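PDB 2JEN: endo-beta-1,4-glucanase from Bacillus licheniformis, which hydrolyses beta-1,4-glucosidic linkages of plant cell-wall polysaccharides as a family 12 glycoside hydrolase, with xyloglucan as a characteristic substrate. Local coordinates for residues A[48-53]-A[61-66]; A[75-80]-A[242-247]; A[129-134]-A[163-168]. The protein carries 1 engineered substitution. All blocks are in the same frame, centred on the assembly; numbering follows the deposited sequence.

Interaction 1 of 3, residues A[48-53]-A[61-66]. With XYS (alpha-D-xylopyranose), chain B; GLC (alpha-D-glucopyranose), chain C; GLC (alpha-D-glucopyranose), chain D.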
loop_
_atom_site.group_PDB
_atom_site.type_symbol
_atom_site.label_atom_id
_atom_site.label_comp_id
_atom_site.label_asym_id
_atom_site.label_seq_id
_atom_site.Cartn_x
_atom_site.Cartn_y
_atom_site.Cartn_z
ATOM N N ILE A 48 12.929 -4.868 18.326
ATOM C CA ILE A 48 12.758 -3.671 17.524
ATOM C C ILE A 48 11.312 -3.234 17.764
ATOM O O ILE A 48 10.396 -4.044 17.738
ATOM C CB ILE A 48 13.040 -3.899 16.012
ATOM C CG1 ILE A 48 14.310 -4.747 15.782
ATOM C CG2 ILE A 48 13.116 -2.573 15.304
ATOM C CD1 ILE A 48 14.585 -5.089 14.330
ATOM N N PHE A 49 11.143 -1.952 17.972
ATOM C CA PHE A 49 9.868 -1.382 18.405
ATOM C C PHE A 49 9.428 -0.245 17.481
ATOM O O PHE A 49 10.160 0.728 17.278
ATOM C CB PHE A 49 10.064 -0.836 19.834
ATOM C CG PHE A 49 8.813 -0.337 20.527
ATOM C CD1 PHE A 49 7.581 -0.948 20.364
ATOM C CD2 PHE A 49 8.911 0.708 21.413
ATOM C CE1 PHE A 49 6.461 -0.486 21.052
ATOM C CE2 PHE A 49 7.784 1.172 22.068
ATOM C CZ PHE A 49 6.579 0.577 21.900
ATOM N N ASN A 50 8.243 -0.393 16.884
ATOM C CA ASN A 50 7.711 0.592 15.948
ATOM C C ASN A 50 7.052 1.702 16.745
ATOM O O ASN A 50 5.821 1.891 16.753
ATOM C CB ASN A 50 6.754 -0.062 14.942
ATOM C CG ASN A 50 6.653 0.728 13.668
ATOM O OD1 ASN A 50 7.587 1.474 13.336
ATOM N ND2 ASN A 50 5.625 0.499 12.877
ATOM N N ASN A 51 7.896 2.473 17.446
ATOM C CA ASN A 51 7.463 3.482 18.417
ATOM C C ASN A 51 7.110 4.772 17.709
ATOM O O ASN A 51 7.985 5.397 17.122
ATOM C CB ASN A 51 8.596 3.707 19.425
ATOM C CG ASN A 51 8.291 4.722 20.477
ATOM O OD1 ASN A 51 7.407 5.519 20.335
ATOM N ND2 ASN A 51 9.074 4.693 21.541
ATOM N N VAL A 52 5.821 5.129 17.740
ATOM C CA VAL A 52 5.300 6.297 17.073
ATOM C C VAL A 52 4.649 7.249 18.081
ATOM O O VAL A 52 3.589 7.819 17.824
ATOM C CB VAL A 52 4.355 5.926 15.913
ATOM C CG1 VAL A 52 5.147 5.174 14.841
ATOM C CG2 VAL A 52 3.142 5.091 16.350
ATOM N N TRP A 53 5.341 7.502 19.198
ATOM C CA TRP A 53 4.723 8.163 20.323
ATOM C C TRP A 53 4.254 9.592 20.060
ATOM O O TRP A 53 3.359 10.084 20.750
ATOM C CB TRP A 53 5.642 8.183 21.526
ATOM C CG TRP A 53 6.871 9.024 21.478
ATOM C CD1 TRP A 53 8.126 8.647 21.053
ATOM C CD2 TRP A 53 7.008 10.363 21.962
ATOM N NE1 TRP A 53 9.015 9.677 21.251
ATOM C CE2 TRP A 53 8.355 10.720 21.818
ATOM C CE3 TRP A 53 6.124 11.263 22.557
ATOM C CZ2 TRP A 53 8.848 11.955 22.218
ATOM C CZ3 TRP A 53 6.609 12.508 22.941
ATOM C CH2 TRP A 53 7.959 12.834 22.749
ATOM N N TRP A 61 2.050 9.707 7.068
ATOM C CA TRP A 61 3.264 9.042 7.482
ATOM C C TRP A 61 3.188 7.535 7.396
ATOM O O TRP A 61 2.107 6.935 7.337
ATOM C CB TRP A 61 3.597 9.448 8.924
ATOM C CG TRP A 61 2.590 9.089 9.950
ATOM C CD1 TRP A 61 1.607 9.901 10.490
ATOM C CD2 TRP A 61 2.530 7.852 10.683
ATOM N NE1 TRP A 61 0.946 9.227 11.490
ATOM C CE2 TRP A 61 1.488 7.974 11.631
ATOM C CE3 TRP A 61 3.296 6.695 10.674
ATOM C CZ2 TRP A 61 1.223 6.963 12.542
ATOM C CZ3 TRP A 61 3.017 5.705 11.583
ATOM C CH2 TRP A 61 1.984 5.860 12.503
ATOM N N TRP A 62 4.370 6.926 7.380
ATOM C CA TRP A 62 4.476 5.490 7.517
ATOM C C TRP A 62 5.818 5.162 8.194
ATOM O O TRP A 62 6.750 5.964 8.158
ATOM C CB TRP A 62 4.275 4.756 6.202
ATOM C CG TRP A 62 5.012 5.210 5.072
ATOM C CD1 TRP A 62 4.550 6.043 4.059
ATOM C CD2 TRP A 62 6.319 4.908 4.762
ATOM N NE1 TRP A 62 5.491 6.224 3.143
ATOM C CE2 TRP A 62 6.611 5.559 3.524
ATOM C CE3 TRP A 62 7.295 4.161 5.366
ATOM C CZ2 TRP A 62 7.826 5.475 2.908
ATOM C CZ3 TRP A 62 8.518 4.057 4.725
ATOM C CH2 TRP A 62 8.774 4.724 3.533
ATOM N N GLN A 63 5.895 3.988 8.812
ATOM C CA GLN A 63 7.103 3.537 9.483
ATOM C C GLN A 63 7.076 2.043 9.595
ATOM O O GLN A 63 6.094 1.482 10.086
ATOM C CB GLN A 63 7.237 4.188 10.862
ATOM C CG GLN A 63 8.583 3.970 11.533
ATOM C CD GLN A 63 8.699 4.780 12.803
ATOM O OE1 GLN A 63 9.029 5.967 12.750
ATOM N NE2 GLN A 63 8.339 4.187 13.932
ATOM N N THR A 64 8.146 1.415 9.117
ATOM C CA THR A 64 8.270 -0.048 9.039
ATOM C C THR A 64 9.561 -0.472 9.745
ATOM O O THR A 64 10.625 0.075 9.431
ATOM C CB THR A 64 8.341 -0.449 7.549
ATOM O OG1 THR A 64 7.042 -0.196 6.961
ATOM C CG2 THR A 64 8.789 -1.933 7.301
ATOM N N ILE A 65 9.466 -1.436 10.627
ATOM C CA ILE A 65 10.608 -2.055 11.266
ATOM C C ILE A 65 10.918 -3.382 10.581
ATOM O O ILE A 65 10.009 -4.055 10.131
ATOM C CB ILE A 65 10.405 -2.238 12.788
ATOM C CG1 ILE A 65 9.152 -3.048 13.142
ATOM C CG2 ILE A 65 10.427 -0.860 13.474
ATOM C CD1 ILE A 65 9.072 -3.526 14.607
ATOM N N TYR A 66 12.199 -3.759 10.473
ATOM C CA TYR A 66 12.551 -5.040 9.861
ATOM C C TYR A 66 13.731 -5.699 10.526
ATOM O O TYR A 66 14.614 -5.059 11.089
ATOM C CB TYR A 66 12.832 -4.869 8.364
ATOM C CG TYR A 66 14.153 -4.187 8.015
ATOM C CD1 TYR A 66 14.266 -2.814 7.894
ATOM C CD2 TYR A 66 15.273 -4.942 7.791
ATOM C CE1 TYR A 66 15.462 -2.231 7.556
ATOM C CE2 TYR A 66 16.487 -4.373 7.454
ATOM C CZ TYR A 66 16.570 -3.007 7.356
ATOM O OH TYR A 66 17.771 -2.433 6.932
HETATM C C1 XYS B . 3.266 5.019 23.289
HETATM C C2 XYS B . 2.100 5.122 22.313
HETATM C C3 XYS B . 2.312 4.228 21.085
HETATM C C4 XYS B . 3.749 4.421 20.588
HETATM C C5 XYS B . 4.826 4.274 21.673
HETATM O O2 XYS B . 0.899 4.711 22.986
HETATM O O3 XYS B . 1.392 4.462 19.998
HETATM O O4 XYS B . 3.993 3.584 19.488
HETATM O O5 XYS B . 4.525 5.141 22.709
HETATM C C1 GLC C . 9.417 8.788 24.808
HETATM C C2 GLC C . 9.069 7.317 24.702
HETATM C C3 GLC C . 7.576 7.126 24.606
HETATM C C4 GLC C . 6.936 7.819 25.808
HETATM C C5 GLC C . 7.341 9.303 25.821
HETATM C C6 GLC C . 6.805 9.955 27.104
HETATM O O2 GLC C . 9.730 6.664 23.618
HETATM O O3 GLC C . 7.291 5.722 24.484
HETATM O O4 GLC C . 5.540 7.765 25.760
HETATM O O5 GLC C . 8.749 9.379 25.925
HETATM O O6 GLC C . 5.759 10.855 26.812
HETATM C C1 GLC D . 13.780 11.740 25.281
HETATM C C2 GLC D . 12.451 11.993 25.988
HETATM C C3 GLC D . 11.738 10.677 26.153
HETATM C C4 GLC D . 11.461 10.099 24.769
HETATM C C5 GLC D . 12.840 9.925 24.117
HETATM C C6 GLC D . 12.817 9.184 22.774
HETATM O O1 GLC D . 14.553 12.899 25.138
HETATM O O2 GLC D . 12.544 12.524 27.292
HETATM O O3 GLC D . 10.606 10.967 26.975
HETATM O O4 GLC D . 10.857 8.829 24.871
HETATM O O5 GLC D . 13.457 11.199 24.004
HETATM O O6 GLC D . 11.939 9.794 21.853
#
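Val52 CG1 meets the Trp61 indole obliquely, 3.9 Å from CZ3, and Trp79 stacks on the same ring system. The Trp53 indole serves the sugars: the chain C glucose lies over one face, with C1 3.6 Å above the plane, while at the edge NE1 donates to O6 of the chain D glucose at 3.0 Å. Asn51 ND2 binds O2 of the chain C glucose. The amide planes of Asn50 and Gln63 stand 52° apart, and the two side chains run alongside each other, pointing opposite ways. Gln63 NE2 donates to Asn50 OD1 (2.9 Å, 162° at the hydrogen); the acceptor lies in the Gln63 amide plane, whereas the donor sits well above the plane of the Asn50 carbonyl. Asn50 ND2 answers with a 3.0 Å bond to the backbone Gln63 O, and a weak bond joins Gln63 NE2 to Asn51 O. Glutamine is long enough for this: chi1 of -170° puts CG anti to the backbone N, and the extended chain beyond it carries the amide to Asn50. Ile48 and Ile65, apolar and branched, fill the other end, CG2 to CG2 at 3.7 Å. The segments run nearly antiparallel, but their strands belong to different sheets of the GH12 jelly roll: strand 46-49 pairs with strands 38-41 and 91-95, strand 62-67 with strands 30-32 and 72-79.

Interaction 2 of 3, residues A[75-80]-A[242-247]. With GLC (alpha-D-glucopyranose), chain E; GLC (alpha-D-glucopyranose), chain D; XYS (alpha-D-xylopyranose), chain F.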
loop_
_atom_site.group_PDB
_atom_site.type_symbol
_atom_site.label_atom_id
_atom_site.label_comp_id
_atom_site.label_asym_id
_atom_site.label_seq_id
_atom_site.Cartn_x
_atom_site.Cartn_y
_atom_site.Cartn_z
ATOM N N TRP A 75 14.958 0.081 10.110
ATOM C CA TRP A 75 13.626 0.642 9.919
ATOM C C TRP A 75 13.668 1.718 8.844
ATOM O O TRP A 75 14.719 2.244 8.546
ATOM C CB TRP A 75 12.996 1.144 11.223
ATOM C CG TRP A 75 13.894 2.001 12.076
ATOM C CD1 TRP A 75 14.036 3.359 12.018
ATOM C CD2 TRP A 75 14.716 1.561 13.167
ATOM N NE1 TRP A 75 14.945 3.771 12.954
ATOM C CE2 TRP A 75 15.355 2.700 13.701
ATOM C CE3 TRP A 75 14.981 0.316 13.750
ATOM C CZ2 TRP A 75 16.264 2.631 14.747
ATOM C CZ3 TRP A 75 15.895 0.252 14.784
ATOM C CH2 TRP A 75 16.519 1.407 15.275
ATOM N N VAL A 76 12.503 1.981 8.270
ATOM C CA VAL A 76 12.289 2.839 7.153
ATOM C C VAL A 76 11.125 3.760 7.556
ATOM O O VAL A 76 10.169 3.291 8.175
ATOM C CB VAL A 76 11.933 1.939 5.959
ATOM C CG1 VAL A 76 11.929 2.753 4.674
ATOM C CG2 VAL A 76 12.920 0.701 5.899
ATOM N N TRP A 77 11.169 5.026 7.180
ATOM C CA TRP A 77 10.159 5.965 7.638
ATOM C C TRP A 77 9.865 7.080 6.642
ATOM O O TRP A 77 10.680 7.405 5.754
ATOM C CB TRP A 77 10.595 6.632 8.955
ATOM C CG TRP A 77 11.790 7.559 8.886
ATOM C CD1 TRP A 77 11.792 8.874 8.559
ATOM C CD2 TRP A 77 13.160 7.229 9.177
ATOM N NE1 TRP A 77 13.078 9.383 8.629
ATOM C CE2 TRP A 77 13.927 8.394 9.018
ATOM C CE3 TRP A 77 13.808 6.060 9.564
ATOM C CZ2 TRP A 77 15.296 8.428 9.274
ATOM C CZ3 TRP A 77 15.188 6.094 9.794
ATOM C CH2 TRP A 77 15.890 7.281 9.671
ATOM N N ASN A 78 8.700 7.672 6.839
ATOM C CA ASN A 78 8.302 8.885 6.179
ATOM C C ASN A 78 7.413 9.701 7.089
ATOM O O ASN A 78 6.330 9.246 7.453
ATOM C CB ASN A 78 7.499 8.545 4.916
ATOM C CG ASN A 78 6.961 9.742 4.217
ATOM O OD1 ASN A 78 7.642 10.740 4.066
ATOM N ND2 ASN A 78 5.710 9.675 3.817
ATOM N N TRP A 79 7.917 10.871 7.519
ATOM C CA TRP A 79 7.306 11.725 8.550
ATOM C C TRP A 79 7.201 13.153 7.945
ATOM O O TRP A 79 8.027 14.027 8.219
ATOM C CB TRP A 79 8.098 11.734 9.853
ATOM C CG TRP A 79 7.912 10.461 10.579
ATOM C CD1 TRP A 79 8.780 9.431 10.658
ATOM C CD2 TRP A 79 6.741 10.053 11.288
ATOM N NE1 TRP A 79 8.234 8.389 11.388
ATOM C CE2 TRP A 79 6.963 8.749 11.750
ATOM C CE3 TRP A 79 5.526 10.659 11.565
ATOM C CZ2 TRP A 79 6.023 8.069 12.499
ATOM C CZ3 TRP A 79 4.599 9.989 12.324
ATOM C CH2 TRP A 79 4.847 8.693 12.765
ATOM N N PRO A 80 6.213 13.401 7.068
ATOM C CA PRO A 80 6.161 14.732 6.462
ATOM C C PRO A 80 5.682 15.832 7.408
ATOM O O PRO A 80 4.492 16.020 7.619
ATOM C CB PRO A 80 5.221 14.551 5.259
ATOM C CG PRO A 80 5.075 13.098 5.078
ATOM C CD PRO A 80 5.222 12.514 6.449
ATOM N N THR A 242 16.194 6.189 16.307
ATOM C CA THR A 242 16.244 7.475 15.629
ATOM C C THR A 242 15.027 8.278 16.017
ATOM O O THR A 242 13.922 7.932 15.636
ATOM C CB THR A 242 16.319 7.319 14.110
ATOM O OG1 THR A 242 15.178 6.573 13.670
ATOM C CG2 THR A 242 17.567 6.591 13.624
ATOM N N GLU A 243 15.192 9.396 16.719
ATOM C CA GLU A 243 14.067 10.327 16.869
ATOM C C GLU A 243 13.919 11.035 15.557
ATOM O O GLU A 243 14.892 11.567 15.010
ATOM C CB GLU A 243 14.299 11.364 17.960
ATOM C CG GLU A 243 14.393 10.796 19.371
ATOM C CD GLU A 243 14.477 11.861 20.435
ATOM O OE1 GLU A 243 15.445 12.621 20.449
ATOM O OE2 GLU A 243 13.555 11.943 21.267
ATOM N N VAL A 244 12.705 11.020 14.995
ATOM C CA VAL A 244 12.446 11.667 13.730
ATOM C C VAL A 244 11.479 12.818 13.964
ATOM O O VAL A 244 10.415 12.644 14.573
ATOM C CB VAL A 244 11.858 10.721 12.676
ATOM C CG1 VAL A 244 11.649 11.520 11.358
ATOM C CG2 VAL A 244 12.769 9.490 12.475
ATOM N N PHE A 245 11.893 14.018 13.531
ATOM C CA PHE A 245 11.118 15.219 13.589
ATOM C C PHE A 245 10.385 15.431 12.265
ATOM O O PHE A 245 9.215 15.823 12.220
ATOM C CB PHE A 245 12.023 16.396 13.915
ATOM C CG PHE A 245 12.748 16.267 15.215
ATOM C CD1 PHE A 245 13.930 15.530 15.291
ATOM C CD2 PHE A 245 12.259 16.851 16.361
ATOM C CE1 PHE A 245 14.607 15.392 16.508
ATOM C CE2 PHE A 245 12.972 16.741 17.580
ATOM C CZ PHE A 245 14.137 16.014 17.635
ATOM N N GLY A 246 11.076 15.155 11.170
ATOM C CA GLY A 246 10.458 15.195 9.851
ATOM C C GLY A 246 11.373 14.621 8.810
ATOM O O GLY A 246 12.593 14.566 9.019
ATOM N N GLY A 247 10.812 14.221 7.682
ATOM C CA GLY A 247 11.585 13.692 6.575
ATOM C C GLY A 247 11.399 12.202 6.362
ATOM O O GLY A 247 10.624 11.536 7.072
HETATM C C1 GLC E . 13.557 17.596 21.958
HETATM C C2 GLC E . 14.724 16.638 21.970
HETATM C C3 GLC E . 14.268 15.204 22.098
HETATM C C4 GLC E . 13.243 15.018 23.219
HETATM C C5 GLC E . 12.169 16.113 23.105
HETATM C C6 GLC E . 11.204 16.040 24.285
HETATM O O2 GLC E . 15.436 16.768 20.758
HETATM O O3 GLC E . 15.389 14.402 22.366
HETATM O O4 GLC E . 12.693 13.702 23.159
HETATM O O5 GLC E . 12.783 17.381 23.135
HETATM O O6 GLC E . 10.049 16.827 23.988
HETATM C C1 GLC D . 13.780 11.740 25.281
HETATM C C2 GLC D . 12.451 11.993 25.988
HETATM C C3 GLC D . 11.738 10.677 26.153
HETATM C C4 GLC D . 11.461 10.099 24.769
HETATM C C5 GLC D . 12.840 9.925 24.117
HETATM C C6 GLC D . 12.817 9.184 22.774
HETATM O O1 GLC D . 14.553 12.899 25.138
HETATM O O2 GLC D . 12.544 12.524 27.292
HETATM O O3 GLC D . 10.606 10.967 26.975
HETATM O O4 GLC D . 10.857 8.829 24.871
HETATM O O5 GLC D . 13.457 11.199 24.004
HETATM O O6 GLC D . 11.939 9.794 21.853
HETATM C C1 XYS F . 15.184 20.981 17.799
HETATM C C2 XYS F . 15.465 22.190 16.945
HETATM C C3 XYS F . 14.503 22.237 15.779
HETATM C C4 XYS F . 14.577 20.921 15.024
HETATM C C5 XYS F . 14.319 19.799 16.011
HETATM O O2 XYS F . 15.366 23.386 17.729
HETATM O O3 XYS F . 14.794 23.334 14.922
HETATM O O4 XYS F . 13.538 20.901 14.056
HETATM O O5 XYS F . 15.275 19.796 17.069
HETATM O O HOH W 1 13.994 12.124 8.550
#
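Trp77 leans across onto Val244. From CB, chi1 of 67° sets CG between the backbone N and the carbonyl carbon, 4.2 Å from Val244 CG2. CD1 then lies 3.3 Å from Gly247 O, which sits at the ring edge in its plane. NE1 donates to a water that in turn donates to Gly246 O, a way of satisfying a buried indole N-H. Val244 CG2 stands over the face of the five-membered ring, 3.8 Å from its centroid in a CH-pi contact, and at the far rim CZ3 approaches Thr242 OG1. A beta-branched valine suits this place, because its other methyl, CG1, touches Trp79 CD1 at 3.6 Å. Here the jelly roll turns from one sheet to the other: the chain bends at Phe245 and Gly246, which form a classic beta bulge opposite Thr131, and Gly247 pairs antiparallel with Trp79 through two backbone bonds. The positive phi of Gly247, 109°, would jam a CB against the preceding carbonyl O. At the other end Trp75 NE1 donates in its ring plane to Thr242 OG1 at 2.9 Å. On the cleft side, Glu243 OE1 accepts from O3 of the chain E glucose at 2.6 Å, and Glu243 OE2 from O6 of the chain D glucose.

Interaction 3 of 3, residues A[129-134]-A[163-168]. With XYS (alpha-D-xylopyranose), chain F; GLC (alpha-D-glucopyranose), chain G; GLC (alpha-D-glucopyranose), chain E.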
loop_
_atom_site.group_PDB
_atom_site.type_symbol
_atom_site.label_atom_id
_atom_site.label_comp_id
_atom_site.label_asym_id
_atom_site.label_seq_id
_atom_site.Cartn_x
_atom_site.Cartn_y
_atom_site.Cartn_z
ATOM N N ASN A 129 16.572 12.326 4.581
ATOM C CA ASN A 129 16.530 13.769 4.576
ATOM C C ASN A 129 15.815 14.300 5.801
ATOM O O ASN A 129 15.499 13.521 6.706
ATOM C CB ASN A 129 15.961 14.293 3.260
ATOM C CG ASN A 129 14.539 13.878 3.023
ATOM O OD1 ASN A 129 13.784 13.595 3.954
ATOM N ND2 ASN A 129 14.161 13.815 1.749
ATOM N N GLY A 130 15.589 15.598 5.902
ATOM C CA GLY A 130 14.895 16.155 7.028
ATOM C C GLY A 130 15.728 16.258 8.300
ATOM O O GLY A 130 16.919 16.577 8.260
ATOM N N THR A 131 15.077 16.023 9.427
ATOM C CA THR A 131 15.561 16.344 10.751
ATOM C C THR A 131 15.374 15.122 11.629
ATOM O O THR A 131 14.216 14.659 11.803
ATOM C CB THR A 131 14.794 17.542 11.327
ATOM O OG1 THR A 131 15.010 18.675 10.462
ATOM C CG2 THR A 131 15.299 17.875 12.749
ATOM N N TYR A 132 16.466 14.618 12.191
ATOM C CA TYR A 132 16.458 13.351 12.925
ATOM C C TYR A 132 17.731 13.268 13.728
ATOM O O TYR A 132 18.662 14.042 13.529
ATOM C CB TYR A 132 16.328 12.160 11.963
ATOM C CG TYR A 132 17.419 12.083 10.929
ATOM C CD1 TYR A 132 18.623 11.456 11.199
ATOM C CD2 TYR A 132 17.277 12.696 9.685
ATOM C CE1 TYR A 132 19.636 11.427 10.261
ATOM C CE2 TYR A 132 18.273 12.666 8.751
ATOM C CZ TYR A 132 19.448 12.049 9.034
ATOM O OH TYR A 132 20.467 11.989 8.097
ATOM N N ASN A 133 17.799 12.263 14.582
ATOM C CA ASN A 133 19.046 11.868 15.251
ATOM C C ASN A 133 19.185 10.352 15.257
ATOM O O ASN A 133 18.296 9.632 14.757
ATOM C CB ASN A 133 19.087 12.462 16.673
ATOM C CG ASN A 133 18.022 11.959 17.584
ATOM O OD1 ASN A 133 17.634 10.788 17.498
ATOM N ND2 ASN A 133 17.565 12.815 18.509
ATOM N N ALA A 134 20.332 9.872 15.738
ATOM C CA ALA A 134 20.499 8.489 16.121
ATOM C C ALA A 134 21.011 8.540 17.549
ATOM O O ALA A 134 22.055 9.181 17.806
ATOM C CB ALA A 134 21.465 7.747 15.218
ATOM N N THR A 163 21.157 15.426 13.011
ATOM C CA THR A 163 20.932 16.001 11.706
ATOM C C THR A 163 19.832 17.037 11.801
ATOM O O THR A 163 18.639 16.736 11.794
ATOM C CB THR A 163 20.626 14.916 10.663
ATOM O OG1 THR A 163 21.761 14.032 10.577
ATOM C CG2 THR A 163 20.369 15.544 9.282
ATOM N N ASN A 164 20.265 18.286 11.960
ATOM C CA ASN A 164 19.408 19.465 12.002
ATOM C C ASN A 164 18.586 19.591 13.268
ATOM O O ASN A 164 17.685 20.432 13.336
ATOM C CB ASN A 164 18.519 19.596 10.759
ATOM C CG ASN A 164 19.304 19.614 9.480
ATOM O OD1 ASN A 164 20.244 20.403 9.342
ATOM N ND2 ASN A 164 18.929 18.761 8.527
ATOM N N ALA A 165 18.887 18.772 14.265
ATOM C CA ALA A 165 18.096 18.767 15.488
ATOM C C ALA A 165 18.831 19.395 16.649
ATOM O O ALA A 165 19.927 19.959 16.495
ATOM C CB ALA A 165 17.615 17.311 15.863
ATOM N N GLY A 166 18.196 19.336 17.806
ATOM C CA GLY A 166 18.813 19.788 19.039
ATOM C C GLY A 166 18.044 19.231 20.213
ATOM O O GLY A 166 16.880 18.867 20.081
ATOM N N PRO A 167 18.699 19.107 21.362
ATOM C CA PRO A 167 18.163 18.410 22.482
ATOM C C PRO A 167 17.299 19.254 23.401
ATOM O O PRO A 167 17.204 20.493 23.246
ATOM C CB PRO A 167 19.424 17.942 23.209
ATOM C CG PRO A 167 20.349 19.092 23.009
ATOM C CD PRO A 167 20.109 19.487 21.581
ATOM N N ALA A 168 16.694 18.583 24.374
ATOM C CA ALA A 168 15.923 19.245 25.411
ATOM C C ALA A 168 16.902 19.856 26.409
ATOM O O ALA A 168 17.995 19.336 26.666
ATOM C CB ALA A 168 15.034 18.255 26.107
HETATM C C1 XYS F . 15.184 20.981 17.799
HETATM C C2 XYS F . 15.465 22.190 16.945
HETATM C C3 XYS F . 14.503 22.237 15.779
HETATM C C4 XYS F . 14.577 20.921 15.024
HETATM C C5 XYS F . 14.319 19.799 16.011
HETATM O O2 XYS F . 15.366 23.386 17.729
HETATM O O3 XYS F . 14.794 23.334 14.922
HETATM O O4 XYS F . 13.538 20.901 14.056
HETATM O O5 XYS F . 15.275 19.796 17.069
HETATM C C1 GLC G . 12.807 22.876 21.762
HETATM C C2 GLC G . 12.365 22.123 22.999
HETATM C C3 GLC G . 13.147 20.823 23.182
HETATM C C4 GLC G . 13.158 20.009 21.885
HETATM C C5 GLC G . 13.630 20.895 20.746
HETATM C C6 GLC G . 13.580 20.166 19.395
HETATM O O1 GLC G . 11.880 23.918 21.507
HETATM O O2 GLC G . 12.627 22.924 24.141
HETATM O O3 GLC G . 12.609 20.050 24.230
HETATM O O4 GLC G . 14.086 18.939 21.990
HETATM O O5 GLC G . 12.757 22.013 20.641
HETATM O O6 GLC G . 13.897 21.120 18.385
HETATM C C1 GLC E . 13.557 17.596 21.958
HETATM C C2 GLC E . 14.724 16.638 21.970
HETATM C C3 GLC E . 14.268 15.204 22.098
HETATM C C4 GLC E . 13.243 15.018 23.219
HETATM C C5 GLC E . 12.169 16.113 23.105
HETATM C C6 GLC E . 11.204 16.040 24.285
HETATM O O2 GLC E . 15.436 16.768 20.758
HETATM O O3 GLC E . 15.389 14.402 22.366
HETATM O O4 GLC E . 12.693 13.702 23.159
HETATM O O5 GLC E . 12.783 17.381 23.135
HETATM O O6 GLC E . 10.049 16.827 23.988
HETATM O O HOH W 2 14.819 21.219 11.561
HETATM O O HOH W 3 23.140 11.700 8.668
#
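Tyr132 and Thr163 form an antiparallel hydrogen-bonded pair where strand 131-141 begins and strand 154-163 ends, at one edge of the GH12 jelly roll's cleft. This is the tight part of the contact. Thr163 N donates to Tyr132 O at 2.9 Å, and Tyr132 N donates to Thr163 O. With chi1 at 58°, Tyr132 CG lies between its backbone N and carbonyl carbon, a start from which the ring comes back beside the Thr163 side chain. Thr163 CB sits over one ring face, 3.7 Å from the centroid and 18° off the normal, in a CH-pi contact; over the same face, CG2 lies near CE2 and OG1 near CE1. Threonine suits the spot by offering carbon to the ring while its hydroxyl bonds to Asn161. An alanine in place of Tyr132 would probably leave a gap under Thr163 CB and CG2 and deprive a bound water of Tyr132 OH, its closer partner. Tyr132 also packs on Ile126 of the facing sheet. Beyond the pair the contact thins toward solvent. Exposed Asn164, whose positive phi asparagine tolerates well, reaches back with ND2 to Gly130 O at 3.0 Å. Thr131 CG2 lies 3.9 Å from Ala165 CB, and Thr131 OG1 shares a water with O4 of the chain F xylose. The loop then turns its backbone to the sugars: Gly166 N makes a weak bond to the xylose O5, and Gly166 O accepts from O2 of the chain E glucose at 2.6 Å.

Interactions 1 and 2 are buried, while interaction 3 lies at the surface. Neighbouring strands 62-67 and 72-79 join the first two, whose centres are about 9 Å apart: Gln63 OE1 meets Trp79 NE1 at 2.9 Å, probably a hydrogen bond. Interactions 2 and 3 share the pairing of strands 234-244 and 131-141, where Asn133 ND2 probably bonds Glu243 OE1 and so probably helps to position it. Interactions 1 and 3 do not touch, with nearest atoms about 9 Å apart. The chemistry follows the place: side-chain amides join the two segments in interaction 1, indoles fill interaction 2, and backbone pairing with waters marks interaction 3. All three contribute residues to the glycan cleft.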